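Local coordinates for protein chemotaxis transducer (Pseudomonas aeruginosa, PDB 6GCV) that senses nitrate for chemotaxis, probably by binding the anion directly in its PilJ-type ligand-binding domain and relaying a signal to the rest of the receptor, at residues I21-A26 with A70-S75; A35-Q40 with A52-Q57; Q40-A45 with S108-R113; Q57-A62 with Q91-Y96; D64-N69 with A84-V89. All coordinates share one frame; numbering follows the deposited sequence. Where two conformers were deposited one is given.

Contact 1. Residues I21-A26 with A70-S75; sequences INVAGA and AERNVS. With ACT (acetate ion), chain F.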
# COMPACT_ATOMS: atom_id res chain seq x y z
N ILE A 21 -8.59 -8.51 8.09
CA ILE A 21 -7.16 -8.44 7.83
C ILE A 21 -6.88 -7.72 6.49
O ILE A 21 -5.92 -6.96 6.37
CB ILE A 21 -6.49 -9.84 7.89
CG1 ILE A 21 -6.66 -10.47 9.27
CG2 ILE A 21 -5.02 -9.77 7.50
CD1 ILE A 21 -6.03 -9.69 10.40
N ASN A 22 -7.73 -7.95 5.50
CA ASN A 22 -7.62 -7.25 4.22
C ASN A 22 -7.71 -5.74 4.38
O ASN A 22 -6.90 -4.99 3.83
CB ASN A 22 -8.66 -7.74 3.22
CG ASN A 22 -8.51 -7.10 1.87
OD1 ASN A 22 -7.41 -7.06 1.33
ND2 ASN A 22 -9.59 -6.54 1.34
N VAL A 23 -8.71 -5.30 5.15
CA VAL A 23 -8.93 -3.88 5.35
C VAL A 23 -7.76 -3.25 6.10
O VAL A 23 -7.28 -2.17 5.74
CB VAL A 23 -10.29 -3.66 6.04
CG1 VAL A 23 -10.42 -2.29 6.64
CG2 VAL A 23 -11.41 -3.93 5.07
N ALA A 24 -7.27 -3.94 7.13
CA ALA A 24 -6.12 -3.42 7.86
C ALA A 24 -4.87 -3.35 6.94
O ALA A 24 -4.13 -2.38 6.95
CB ALA A 24 -5.85 -4.27 9.09
N GLY A 25 -4.62 -4.42 6.17
CA GLY A 25 -3.49 -4.39 5.26
C GLY A 25 -3.60 -3.27 4.24
O GLY A 25 -2.59 -2.58 3.97
N ALA A 26 -4.79 -3.06 3.71
CA ALA A 26 -4.98 -2.02 2.70
C ALA A 26 -4.68 -0.63 3.24
O ALA A 26 -4.34 0.25 2.46
CB ALA A 26 -6.37 -2.10 2.09
N ALA A 70 -20.52 -4.61 10.49
CA ALA A 70 -21.09 -5.91 10.17
C ALA A 70 -21.36 -6.06 8.68
O ALA A 70 -21.08 -7.12 8.10
CB ALA A 70 -22.38 -6.12 10.96
N GLU A 71 -21.88 -4.99 8.07
CA GLU A 71 -22.20 -5.00 6.64
C GLU A 71 -20.95 -5.27 5.81
O GLU A 71 -21.01 -6.00 4.82
CB GLU A 71 -22.83 -3.65 6.22
CG GLU A 71 -23.25 -3.56 4.76
CD GLU A 71 -22.15 -3.12 3.80
OE1 GLU A 71 -21.15 -2.52 4.25
OE2 GLU A 71 -22.28 -3.38 2.59
N ARG A 72 -19.83 -4.68 6.22
CA ARG A 72 -18.57 -4.83 5.51
C ARG A 72 -17.77 -6.07 5.93
O ARG A 72 -16.75 -6.39 5.34
CB ARG A 72 -17.72 -3.59 5.72
CG ARG A 72 -16.61 -3.42 4.72
CD ARG A 72 -15.79 -2.17 5.00
NE ARG A 72 -14.80 -1.97 3.95
CZ ARG A 72 -13.80 -1.09 4.00
NH1 ARG A 72 -13.60 -0.36 5.08
NH2 ARG A 72 -12.94 -1.01 3.01
N ASN A 73 -18.25 -6.76 6.96
CA ASN A 73 -17.59 -7.95 7.49
C ASN A 73 -16.22 -7.62 8.07
O ASN A 73 -15.23 -8.35 7.83
CB ASN A 73 -17.51 -9.07 6.45
CG ASN A 73 -17.24 -10.42 7.05
OD1 ASN A 73 -16.76 -11.32 6.35
ND2 ASN A 73 -17.52 -10.58 8.34
N VAL A 74 -16.15 -6.50 8.78
CA VAL A 74 -14.96 -6.12 9.52
C VAL A 74 -15.26 -6.28 10.99
O VAL A 74 -16.17 -5.64 11.53
CB VAL A 74 -14.53 -4.67 9.21
CG1 VAL A 74 -13.38 -4.23 10.10
CG2 VAL A 74 -14.13 -4.51 7.74
N SER A 75 -14.48 -7.13 11.64
CA SER A 75 -14.60 -7.41 13.08
C SER A 75 -13.93 -6.31 13.92
O SER A 75 -12.85 -5.86 13.59
CB SER A 75 -13.90 -8.76 13.38
OG SER A 75 -14.29 -9.82 12.49
C ACT F . -15.63 -2.37 0.70
O ACT F . -14.98 -2.03 -0.32
OXT ACT F . -15.24 -3.27 1.47
CH3 ACT F . -16.92 -1.65 1.00
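Val23 on helix 18-42 meets Arg72 and Val74 of the loop that follows helix 48-67. The apolar part is a single methyl pair: CG2 of Val23 lies 3.9 Å from CG2 of Val74, the two side chains crossing at about a right angle. The same Val23 methyl also sits over the centre of one face of the Arg72 guanidinium, with CG2 3.9 Å from CZ, while Val23 CG1 lies beside NH1 at 4.0 Å. Arg72 reaches this place because its chain runs extended from CG to NE, with CG anti to the backbone N (chi1 -162°).

The polar interactions use the rim of the same group. Arg72 NE gives a nearly straight hydrogen bond to OXT of an acetate, probably from the crystallisation liquor, 2.8 Å at 169°, and the oxygen lies in the guanidinium plane. NH1 is taken by Ser61 and, in a salt bridge, by Asp64, both on helix 48-67. The cation is thus pinned along its edge while a methyl covers one of its faces.

Within the loop, Asn73 N bonds to Ala70 O at 3.1 Å, and Asn73 has the positive phi (64°) that lets the chain reverse. Asn73 and Val74 both face Asn69, a G1 beta bulge, here packed against the first helix of a four-helix bundle.

Contact 2. Residues A35-Q40 with A52-Q57; sequences AREALQ and AATIAQ. With NA (sodium ion), chain E; ACT (acetate ion), chain G.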
# COMPACT_ATOMS: atom_id res chain seq x y z
N ALA A 35 0.13 9.71 -0.37
CA ALA A 35 1.36 10.48 -0.50
C ALA A 35 1.68 10.75 -1.98
O ALA A 35 2.05 11.86 -2.36
CB ALA A 35 2.51 9.78 0.16
N ARG A 36 1.57 9.72 -2.81
CA ARG A 36 1.82 9.95 -4.21
C ARG A 36 0.86 10.96 -4.82
O ARG A 36 1.27 11.81 -5.60
CB ARG A 36 2.05 8.68 -4.95
CG ARG A 36 0.98 7.74 -5.14
CD ARG A 36 0.34 7.85 -6.51
NE ARG A 36 -0.57 6.75 -6.72
CZ ARG A 36 -1.55 6.69 -7.62
NH1 ARG A 36 -1.98 7.79 -8.21
NH2 ARG A 36 -2.23 5.53 -7.69
N GLU A 37 -0.41 10.87 -4.46
CA GLU A 37 -1.39 11.84 -4.98
C GLU A 37 -1.05 13.27 -4.51
O GLU A 37 -1.22 14.23 -5.31
CB GLU A 37 -2.78 11.42 -4.53
CG GLU A 37 -3.27 10.19 -5.24
CD GLU A 37 -4.49 9.53 -4.64
OE1 GLU A 37 -4.74 9.72 -3.44
OE2 GLU A 37 -5.20 8.76 -5.36
N ALA A 38 -0.67 13.43 -3.25
CA ALA A 38 -0.31 14.77 -2.76
C ALA A 38 0.91 15.32 -3.45
O ALA A 38 0.97 16.52 -3.77
CB ALA A 38 -0.13 14.72 -1.26
N LEU A 39 1.92 14.47 -3.67
CA LEU A 39 3.13 14.92 -4.36
C LEU A 39 2.82 15.29 -5.83
O LEU A 39 3.38 16.26 -6.36
CB LEU A 39 4.22 13.84 -4.30
CG LEU A 39 4.76 13.59 -2.88
CD1 LEU A 39 5.51 12.27 -2.88
CD2 LEU A 39 5.66 14.69 -2.42
N GLN A 40 1.93 14.56 -6.46
CA GLN A 40 1.54 14.90 -7.82
C GLN A 40 0.80 16.27 -7.89
O GLN A 40 1.00 17.05 -8.81
CB GLN A 40 0.73 13.79 -8.42
CG GLN A 40 0.54 13.95 -9.92
CD GLN A 40 0.15 12.65 -10.58
OE1 GLN A 40 0.55 11.57 -10.14
NE2 GLN A 40 -0.63 12.74 -11.64
N ALA A 52 -8.74 13.31 -1.94
CA ALA A 52 -9.82 13.25 -0.98
C ALA A 52 -10.40 11.87 -0.88
O ALA A 52 -10.71 11.40 0.22
CB ALA A 52 -10.90 14.27 -1.30
N ALA A 53 -10.63 11.23 -2.02
CA ALA A 53 -11.23 9.90 -2.00
C ALA A 53 -10.34 8.87 -1.30
O ALA A 53 -10.84 8.00 -0.57
CB ALA A 53 -11.56 9.48 -3.41
N THR A 54 -9.03 8.95 -1.53
CA THR A 54 -8.10 8.01 -0.89
C THR A 54 -8.07 8.21 0.63
O THR A 54 -8.11 7.24 1.41
CB THR A 54 -6.69 8.14 -1.49
OG1 THR A 54 -6.82 7.96 -2.91
CG2 THR A 54 -5.77 7.13 -0.91
N ILE A 55 -8.02 9.47 1.05
CA ILE A 55 -8.07 9.79 2.47
C ILE A 55 -9.39 9.27 3.08
O ILE A 55 -9.38 8.69 4.16
CB ILE A 55 -7.90 11.30 2.69
CG1 ILE A 55 -6.47 11.72 2.32
CG2 ILE A 55 -8.25 11.69 4.12
CD1 ILE A 55 -6.23 13.19 2.32
N ALA A 56 -10.50 9.44 2.37
CA ALA A 56 -11.79 8.96 2.86
C ALA A 56 -11.81 7.45 3.00
O ALA A 56 -12.35 6.92 3.97
CB ALA A 56 -12.93 9.43 1.96
N GLN A 57 -11.19 6.74 2.05
CA GLN A 57 -11.12 5.26 2.19
C GLN A 57 -10.36 4.88 3.46
O GLN A 57 -10.76 3.95 4.20
CB GLN A 57 -10.48 4.64 0.96
CG GLN A 57 -11.27 4.67 -0.31
CD GLN A 57 -12.42 3.70 -0.37
OE1 GLN A 57 -12.74 2.95 0.56
NE2 GLN A 57 -13.08 3.72 -1.51
NA NA E . -3.23 13.78 -7.41
C ACT G . -5.52 8.18 -8.67
O ACT G . -5.00 7.79 -9.76
OXT ACT G . -4.87 8.93 -7.85
CH3 ACT G . -6.81 7.58 -8.19
O HOH W 1 -3.78 11.34 -8.70
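Glu37 of helix 18-42 reaches across to Thr54 of helix 48-67. Its first torsion (chi1 -71°) places CG anti to the carbonyl carbon, and the chain beyond is extended. CB passes 3.8 Å from a sodium ion without binding it; the ion takes the backbone oxygen, Glu37 O, at 2.9 Å, and Asp47 belongs to the same metal site. CG runs beside an acetate, probably from the crystallisation liquor, 3.3 Å from its OXT, and CD is equally near that oxygen and Thr54 OG1. The two helices follow each other in the chain and run antiparallel, a helical hairpin that makes half of a four-helix bundle, and this carboxylate reaches from one helix to the other.

At the tip Thr54 OG1 lies near both oxygens, 2.8 Å from OE1 and 3.0 Å from OE2; its one proton is not settled, since Ala50 O is another acceptor. OE2 comes within 2.5 Å of acetate OXT, so close that one of the two acid groups probably holds a proton; Lys33 also forms a salt bridge with OE2 and a hydrogen bond with Thr54 OG1. A sodium-bound water donates to acetate OXT. Arg36, bent at chi2, brings NH1 near both acetate oxygens, 3.1 Å from OXT, with a weak hydrogen bond to O at 3.4 Å. Gln32 and Thr120 of the second subunit hold its NH2.

Contact 3. Residues Q40-A45 with S108-R113; sequences QLRLGA and SQVDLR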
# COMPACT_ATOMS: atom_id res chain seq x y z
N GLN A 40 1.93 14.56 -6.46
CA GLN A 40 1.54 14.90 -7.82
C GLN A 40 0.80 16.27 -7.89
O GLN A 40 1.00 17.05 -8.81
CB GLN A 40 0.73 13.79 -8.42
CG GLN A 40 0.54 13.95 -9.92
CD GLN A 40 0.15 12.65 -10.58
OE1 GLN A 40 0.55 11.57 -10.14
NE2 GLN A 40 -0.63 12.74 -11.64
N LEU A 41 -0.04 16.51 -6.89
CA LEU A 41 -0.65 17.84 -6.73
C LEU A 41 0.44 18.90 -6.51
O LEU A 41 0.34 20.01 -7.09
CB LEU A 41 -1.65 17.84 -5.57
CG LEU A 41 -2.99 17.16 -5.92
CD1 LEU A 41 -3.74 16.65 -4.71
CD2 LEU A 41 -3.88 18.14 -6.71
N ARG A 42 1.46 18.61 -5.73
CA ARG A 42 2.51 19.61 -5.55
C ARG A 42 3.18 19.98 -6.86
O ARG A 42 3.57 21.14 -7.07
CB ARG A 42 3.53 19.12 -4.53
CG ARG A 42 4.44 20.24 -4.07
CD ARG A 42 5.27 19.87 -2.85
NE ARG A 42 5.98 20.99 -2.31
CZ ARG A 42 5.41 21.99 -1.63
NH1 ARG A 42 4.15 21.90 -1.26
NH2 ARG A 42 6.15 23.02 -1.26
N LEU A 43 3.27 19.02 -7.75
CA LEU A 43 3.84 19.17 -9.09
C LEU A 43 2.88 19.81 -10.10
O LEU A 43 3.26 20.07 -11.21
CB LEU A 43 4.32 17.80 -9.61
CG LEU A 43 5.61 17.29 -8.95
CD1 LEU A 43 5.71 15.77 -9.04
CD2 LEU A 43 6.81 17.95 -9.57
N GLY A 44 1.64 20.07 -9.71
CA GLY A 44 0.67 20.74 -10.60
C GLY A 44 0.02 19.82 -11.60
O GLY A 44 -0.59 20.32 -12.57
N ALA A 45 0.11 18.50 -11.39
CA ALA A 45 -0.48 17.53 -12.32
C ALA A 45 -1.41 16.57 -11.64
O ALA A 45 -1.65 15.47 -12.14
CB ALA A 45 0.61 16.78 -13.08
N SER A 108 2.89 26.17 -0.99
CA SER A 108 3.14 26.13 0.46
C SER A 108 4.60 25.93 0.83
O SER A 108 5.44 25.56 -0.01
CB SER A 108 2.31 25.02 1.09
OG SER A 108 2.90 23.77 0.72
N GLN A 109 4.90 26.17 2.09
CA GLN A 109 6.20 25.86 2.67
C GLN A 109 6.09 24.54 3.40
O GLN A 109 5.26 24.40 4.30
CB GLN A 109 6.62 26.94 3.68
CG GLN A 109 6.65 28.32 3.05
CD GLN A 109 7.60 28.46 1.88
OE1 GLN A 109 8.69 27.90 1.89
NE2 GLN A 109 7.19 29.21 0.87
N VAL A 110 6.92 23.56 3.03
CA VAL A 110 6.90 22.25 3.68
C VAL A 110 8.30 21.70 3.76
O VAL A 110 9.20 22.16 3.06
CB VAL A 110 6.02 21.21 2.94
CG1 VAL A 110 4.59 21.65 2.85
CG2 VAL A 110 6.56 20.98 1.56
N ASP A 111 8.47 20.68 4.59
CA ASP A 111 9.73 19.93 4.67
C ASP A 111 9.48 18.57 4.02
O ASP A 111 8.88 17.69 4.64
CB ASP A 111 10.11 19.77 6.13
CG ASP A 111 11.35 18.91 6.33
OD1 ASP A 111 11.90 18.38 5.36
OD2 ASP A 111 11.75 18.79 7.52
N LEU A 112 9.89 18.41 2.76
CA LEU A 112 9.55 17.19 2.04
C LEU A 112 10.27 15.95 2.59
O LEU A 112 9.73 14.87 2.55
CB LEU A 112 9.84 17.33 0.54
CG LEU A 112 8.89 18.25 -0.21
CD1 LEU A 112 9.38 18.41 -1.63
CD2 LEU A 112 7.46 17.71 -0.18
N ARG A 113 11.47 16.13 3.13
CA ARG A 113 12.15 15.01 3.77
C ARG A 113 11.44 14.59 5.05
O ARG A 113 11.29 13.40 5.34
CB ARG A 113 13.62 15.34 4.10
CG ARG A 113 14.46 15.77 2.91
CD ARG A 113 15.20 14.59 2.36
NE ARG A 113 15.89 14.88 1.11
CZ ARG A 113 16.36 13.90 0.35
NH1 ARG A 113 16.97 14.17 -0.76
NH2 ARG A 113 16.23 12.64 0.72
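Arg42 runs extended from CG to NE, its CG and backbone N in an anti relation (chi1 -166°), which carries its guanidinium from the end of helix 18-42 to Ser108. Ser108 turns OG to lie between its own backbone N and carbonyl carbon (chi1 73°), leaving OG and O available to one planar group. The grip is end-on and two-pronged: Arg42 NH1 donates to Ser108 OG at 3.0 Å, and Arg42 NH2 donates to Ser108 O at 2.9 Å. Both oxygens lie near the guanidinium plane, although NH2 approaches the carbonyl from above its plane.

In the conformer given, CG2 of Val110 lies over one face of the same group, 3.5 Å from Arg42 CZ; Val110 has a second conformer, so this packing is less certain. Nearer the backbone, Leu112 CD2 packs 4.1 Å from Arg42 CD. Just past Arg42, Gly44 adopts positive phi in a Schellman motif that ends the helix. Gln40 NE2 bonds Ala45 O at 3.0 Å across this turn, and also reaches Ser116 of the second subunit.

Ser108 OG also hydrogen-bonds with Gln102 O, its strongest polar partner, and with Gln105 O. The arginine is met by neutral oxygens, Val103 O at the end of helix 80-103 and two of Ser108 in the loop that follows; its positive charge is probably spread over several carbonyl and hydroxyl dipoles in place of one anion.

Contact 4. Residues Q57-A62 with Q91-Y96; sequences QYERSA and QIWGRY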
# COMPACT_ATOMS: atom_id res chain seq x y z
N GLN A 57 -11.19 6.74 2.05
CA GLN A 57 -11.12 5.26 2.19
C GLN A 57 -10.36 4.88 3.46
O GLN A 57 -10.76 3.95 4.20
CB GLN A 57 -10.48 4.64 0.96
CG GLN A 57 -11.27 4.67 -0.31
CD GLN A 57 -12.42 3.70 -0.37
OE1 GLN A 57 -12.74 2.95 0.56
NE2 GLN A 57 -13.08 3.72 -1.51
N TYR A 58 -9.23 5.54 3.69
CA TYR A 58 -8.44 5.26 4.88
C TYR A 58 -9.26 5.51 6.15
O TYR A 58 -9.27 4.71 7.09
CB TYR A 58 -7.14 6.09 4.89
CG TYR A 58 -6.35 5.94 6.17
CD1 TYR A 58 -6.69 6.61 7.31
CD2 TYR A 58 -5.33 5.03 6.26
CE1 TYR A 58 -6.07 6.35 8.51
CE2 TYR A 58 -4.64 4.81 7.45
CZ TYR A 58 -5.04 5.48 8.58
OH TYR A 58 -4.40 5.23 9.79
N GLU A 59 -9.96 6.65 6.18
CA GLU A 59 -10.69 7.02 7.40
C GLU A 59 -11.88 6.12 7.59
O GLU A 59 -12.24 5.83 8.73
CB GLU A 59 -11.08 8.47 7.36
CG GLU A 59 -9.88 9.40 7.50
CD GLU A 59 -10.18 10.81 7.89
OE1 GLU A 59 -11.37 11.17 8.08
OE2 GLU A 59 -9.22 11.55 8.13
N ARG A 60 -12.51 5.67 6.51
CA ARG A 60 -13.65 4.77 6.62
C ARG A 60 -13.17 3.46 7.23
O ARG A 60 -13.78 2.91 8.16
CB ARG A 60 -14.23 4.55 5.22
CG ARG A 60 -15.44 3.66 5.14
CD ARG A 60 -16.09 3.76 3.78
NE ARG A 60 -15.34 3.14 2.71
CZ ARG A 60 -15.52 1.88 2.28
NH1 ARG A 60 -16.35 1.07 2.89
NH2 ARG A 60 -14.87 1.39 1.25
N SER A 61 -12.05 2.95 6.71
CA SER A 61 -11.49 1.73 7.24
C SER A 61 -11.06 1.87 8.69
O SER A 61 -11.27 0.96 9.47
CB SER A 61 -10.33 1.26 6.38
OG SER A 61 -10.83 0.80 5.15
N ALA A 62 -10.47 3.02 9.05
CA ALA A 62 -10.03 3.22 10.43
C ALA A 62 -11.23 3.14 11.39
O ALA A 62 -11.14 2.50 12.43
CB ALA A 62 -9.28 4.52 10.58
N GLN A 91 -2.88 8.79 16.28
CA GLN A 91 -2.17 10.04 16.59
C GLN A 91 -1.21 10.41 15.47
O GLN A 91 -1.12 11.59 15.09
CB GLN A 91 -1.50 9.95 17.96
CG GLN A 91 -2.56 9.90 19.11
CD GLN A 91 -3.62 11.06 19.11
OE1 GLN A 91 -3.26 12.22 19.30
NE2 GLN A 91 -4.93 10.72 18.92
N ILE A 92 -0.50 9.42 14.92
CA ILE A 92 0.42 9.67 13.80
C ILE A 92 -0.38 10.11 12.58
O ILE A 92 -0.04 11.08 11.89
CB ILE A 92 1.25 8.42 13.48
CG1 ILE A 92 2.15 8.07 14.67
CG2 ILE A 92 2.08 8.58 12.20
CD1 ILE A 92 2.65 6.66 14.61
N TRP A 93 -1.49 9.42 12.33
CA TRP A 93 -2.35 9.75 11.20
C TRP A 93 -2.81 11.21 11.23
O TRP A 93 -2.78 11.89 10.21
CB TRP A 93 -3.56 8.78 11.17
CG TRP A 93 -4.67 9.27 10.30
CD1 TRP A 93 -5.89 9.67 10.68
CD2 TRP A 93 -4.61 9.47 8.90
NE1 TRP A 93 -6.62 10.09 9.60
CE2 TRP A 93 -5.83 9.98 8.48
CE3 TRP A 93 -3.64 9.22 7.93
CZ2 TRP A 93 -6.10 10.26 7.17
CZ3 TRP A 93 -3.92 9.52 6.63
CH2 TRP A 93 -5.13 10.04 6.27
N GLY A 94 -3.24 11.71 12.38
CA GLY A 94 -3.67 13.11 12.42
C GLY A 94 -2.61 14.07 11.94
O GLY A 94 -2.89 15.02 11.20
N ARG A 95 -1.38 13.85 12.35
CA ARG A 95 -0.28 14.71 11.93
C ARG A 95 0.04 14.52 10.46
O ARG A 95 0.30 15.47 9.74
CB ARG A 95 0.94 14.47 12.82
CG ARG A 95 0.73 14.94 14.26
CD ARG A 95 1.94 14.68 15.15
NE ARG A 95 2.03 13.31 15.64
CZ ARG A 95 1.47 12.84 16.76
NH1 ARG A 95 0.71 13.63 17.51
NH2 ARG A 95 1.64 11.58 17.12
N TYR A 96 0.03 13.28 10.00
CA TYR A 96 0.31 12.99 8.58
C TYR A 96 -0.74 13.60 7.68
O TYR A 96 -0.41 14.16 6.62
CB TYR A 96 0.34 11.47 8.40
CG TYR A 96 0.70 10.96 7.02
CD1 TYR A 96 1.95 11.23 6.45
CD2 TYR A 96 -0.17 10.20 6.32
CE1 TYR A 96 2.27 10.71 5.20
CE2 TYR A 96 0.15 9.65 5.08
CZ TYR A 96 1.38 9.88 4.54
OH TYR A 96 1.77 9.27 3.35
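Tyr58 and Trp93 stack face to face between helices 48-67 and 80-103, and this is the tight part of the contact. The Tyr58 ring and the six-membered ring of Trp93 have centroids 4.1 Å apart, with planes inclined by 29°. The stack is offset: Tyr58 CE1 lies over the middle of the indole, 3.5 Å from Trp93 CD2, whereas Trp93 CE3 falls toward the rim of the tyrosine. Both rings swing out with CG anti to the main-chain N (chi1 174° for Tyr58), and the two side chains slide past each other in opposite directions. Met34 of helix 18-42 packs on both rings, so the pair belongs to the buried interior of the four-helix bundle, where the second and third helices run antiparallel.

Toward solvent the packing is looser. Glu59 comes to the indole edge, OE2 in its plane and 3.3 Å from Trp93 NE1, but the bond is weak, and its carboxylate stands almost perpendicular to the ring. The stronger partner of OE2 is Arg97, in a salt bridge. Farther round the helix, Arg60 NH2 donates to Gln57 OE1 at 2.7 Å, in the carbonyl plane and on a lone pair, within one exposed helical turn.

Contact 5. Residues D64-N69 with A84-V89; sequences DLDAGN and AQRQKV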
# COMPACT_ATOMS: atom_id res chain seq x y z
N ASP A 64 -14.10 1.61 10.77
CA ASP A 64 -14.57 0.24 10.76
C ASP A 64 -13.75 -0.66 11.67
O ASP A 64 -14.30 -1.56 12.33
CB ASP A 64 -14.58 -0.31 9.33
CG ASP A 64 -15.64 0.34 8.43
OD1 ASP A 64 -16.62 0.89 8.96
OD2 ASP A 64 -15.50 0.21 7.19
N LEU A 65 -12.43 -0.49 11.68
CA LEU A 65 -11.56 -1.28 12.55
C LEU A 65 -11.78 -0.93 14.02
O LEU A 65 -11.66 -1.80 14.89
CB LEU A 65 -10.10 -1.09 12.15
CG LEU A 65 -9.69 -1.68 10.79
CD1 LEU A 65 -8.36 -1.13 10.33
CD2 LEU A 65 -9.63 -3.18 10.87
N ASP A 66 -12.11 0.33 14.30
CA ASP A 66 -12.32 0.76 15.67
C ASP A 66 -13.66 0.27 16.23
O ASP A 66 -13.75 -0.06 17.41
CB ASP A 66 -12.35 2.28 15.75
CG ASP A 66 -10.98 2.93 15.65
OD1 ASP A 66 -9.93 2.28 15.84
OD2 ASP A 66 -10.96 4.16 15.41
N ALA A 67 -14.70 0.27 15.40
CA ALA A 67 -16.07 0.00 15.85
C ALA A 67 -16.67 -1.31 15.38
O ALA A 67 -17.68 -1.76 15.93
CB ALA A 67 -16.98 1.14 15.42
N GLY A 68 -16.03 -1.93 14.40
CA GLY A 68 -16.64 -3.02 13.67
C GLY A 68 -17.60 -2.51 12.65
O GLY A 68 -18.15 -1.39 12.78
N ASN A 69 -17.80 -3.31 11.60
CA ASN A 69 -18.76 -2.97 10.58
C ASN A 69 -19.32 -4.27 10.05
O ASN A 69 -18.65 -4.98 9.28
CB ASN A 69 -18.11 -2.13 9.48
CG ASN A 69 -19.11 -1.67 8.43
OD1 ASN A 69 -20.06 -2.41 8.09
ND2 ASN A 69 -18.95 -0.42 7.98
N ALA A 84 -4.63 -0.36 21.57
CA ALA A 84 -3.55 0.60 21.84
C ALA A 84 -2.80 0.94 20.56
O ALA A 84 -2.46 2.10 20.34
CB ALA A 84 -2.59 0.07 22.90
N GLN A 85 -2.53 -0.06 19.72
CA GLN A 85 -1.87 0.20 18.44
C GLN A 85 -2.75 1.03 17.50
O GLN A 85 -2.22 1.91 16.80
CB GLN A 85 -1.39 -1.07 17.79
CG GLN A 85 -0.55 -0.87 16.52
CD GLN A 85 0.77 -0.14 16.75
OE1 GLN A 85 1.23 -0.01 17.88
NE2 GLN A 85 1.37 0.37 15.67
N ARG A 86 -4.06 0.79 17.49
CA ARG A 86 -4.96 1.65 16.69
C ARG A 86 -4.87 3.09 17.18
O ARG A 86 -4.87 4.01 16.36
CB ARG A 86 -6.42 1.19 16.72
CG ARG A 86 -6.66 -0.11 16.00
CD ARG A 86 -8.16 -0.36 15.73
NE ARG A 86 -8.94 -0.47 16.98
CZ ARG A 86 -9.23 -1.60 17.59
NH1 ARG A 86 -8.87 -2.77 17.08
NH2 ARG A 86 -9.91 -1.57 18.75
N GLN A 87 -4.78 3.30 18.49
CA GLN A 87 -4.67 4.67 19.00
C GLN A 87 -3.34 5.31 18.66
O GLN A 87 -3.28 6.47 18.34
CB GLN A 87 -4.95 4.78 20.50
CG GLN A 87 -4.92 6.25 20.96
CD GLN A 87 -5.72 7.20 20.04
OE1 GLN A 87 -5.21 8.23 19.49
NE2 GLN A 87 -6.99 6.83 19.82
N LYS A 88 -2.26 4.54 18.71
CA LYS A 88 -0.94 5.05 18.33
C LYS A 88 -0.94 5.46 16.87
O LYS A 88 -0.48 6.53 16.52
CB LYS A 88 0.13 3.98 18.59
CG LYS A 88 1.54 4.44 18.34
CD LYS A 88 2.55 3.34 18.63
CE LYS A 88 3.96 3.83 18.33
NZ LYS A 88 4.93 2.83 18.78
N VAL A 89 -1.51 4.60 16.03
CA VAL A 89 -1.66 4.90 14.60
C VAL A 89 -2.48 6.18 14.40
O VAL A 89 -2.13 7.04 13.59
CB VAL A 89 -2.29 3.71 13.85
CG1 VAL A 89 -2.75 4.15 12.46
CG2 VAL A 89 -1.28 2.58 13.73
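At the C-terminal end of helix 48-67, Leu65 and Asp66 meet Arg86 of helix 80-103, its antiparallel neighbour in the four-helix bundle. In the conformer given, Asp66 OD1 forms a salt bridge with Arg86 NE, 3.1 Å apart, and lies 3.2 Å from Arg86 CD; a second conformer of Asp66 makes the bridge less than certain. The oxygen is at the guanidinium edge, but carboxylate and guanidinium planes are turned 62° from each other, so this is a one-oxygen approach and not a flat, paired one. A bend at chi3 (-63°) turns the guanidinium so that one face meets Leu65 O.

That oxygen lies offset toward the rim, 3.6 Å from Arg86 CZ. As a carbonyl of the last helical turn it probably adds electrostatic attraction for the cation. Leu65 also supplies apolar packing, with CB 4.1 Å from Arg86 CD. The strongest polar partner of Arg86 is Met77 O in the loop before helix 80-103, bound by NH1, so the arginine joins that loop to the end of the preceding helix.

Behind the contact, Asn69 ND2 donates to Asp64 OD1 at 2.8 Å, meeting the carboxylate from above its plane, while OD2 pairs with Arg72. Gly68, with positive phi, turns the chain out of the helix. The whole is a helix C-terminus in a helical bundle, where an arginine of the neighbouring helix lies against the last turn.

In the fold
From the N terminus, helix 18-42 opens contacts 1, 2 and 3 in turn. Contact 2 closes first, joining helix 18-42 to helix 48-67 inside the span of contact 1. Helix 48-67 then opens contacts 4 and 5 before the loop at 70-75 closes contact 1, so contact 1 crosses both. Helix 80-103 closes contact 5 and next contact 4, which encloses it. Contact 3 closes last, in the loop leading into helix 112-137: it spans contacts 4 and 5 but crosses contacts 1 and 2. Contacts 1 and 3, centres 32 Å apart, lie on opposite sides of the chain's centre; contacts 1, 4 and 5 touch one another.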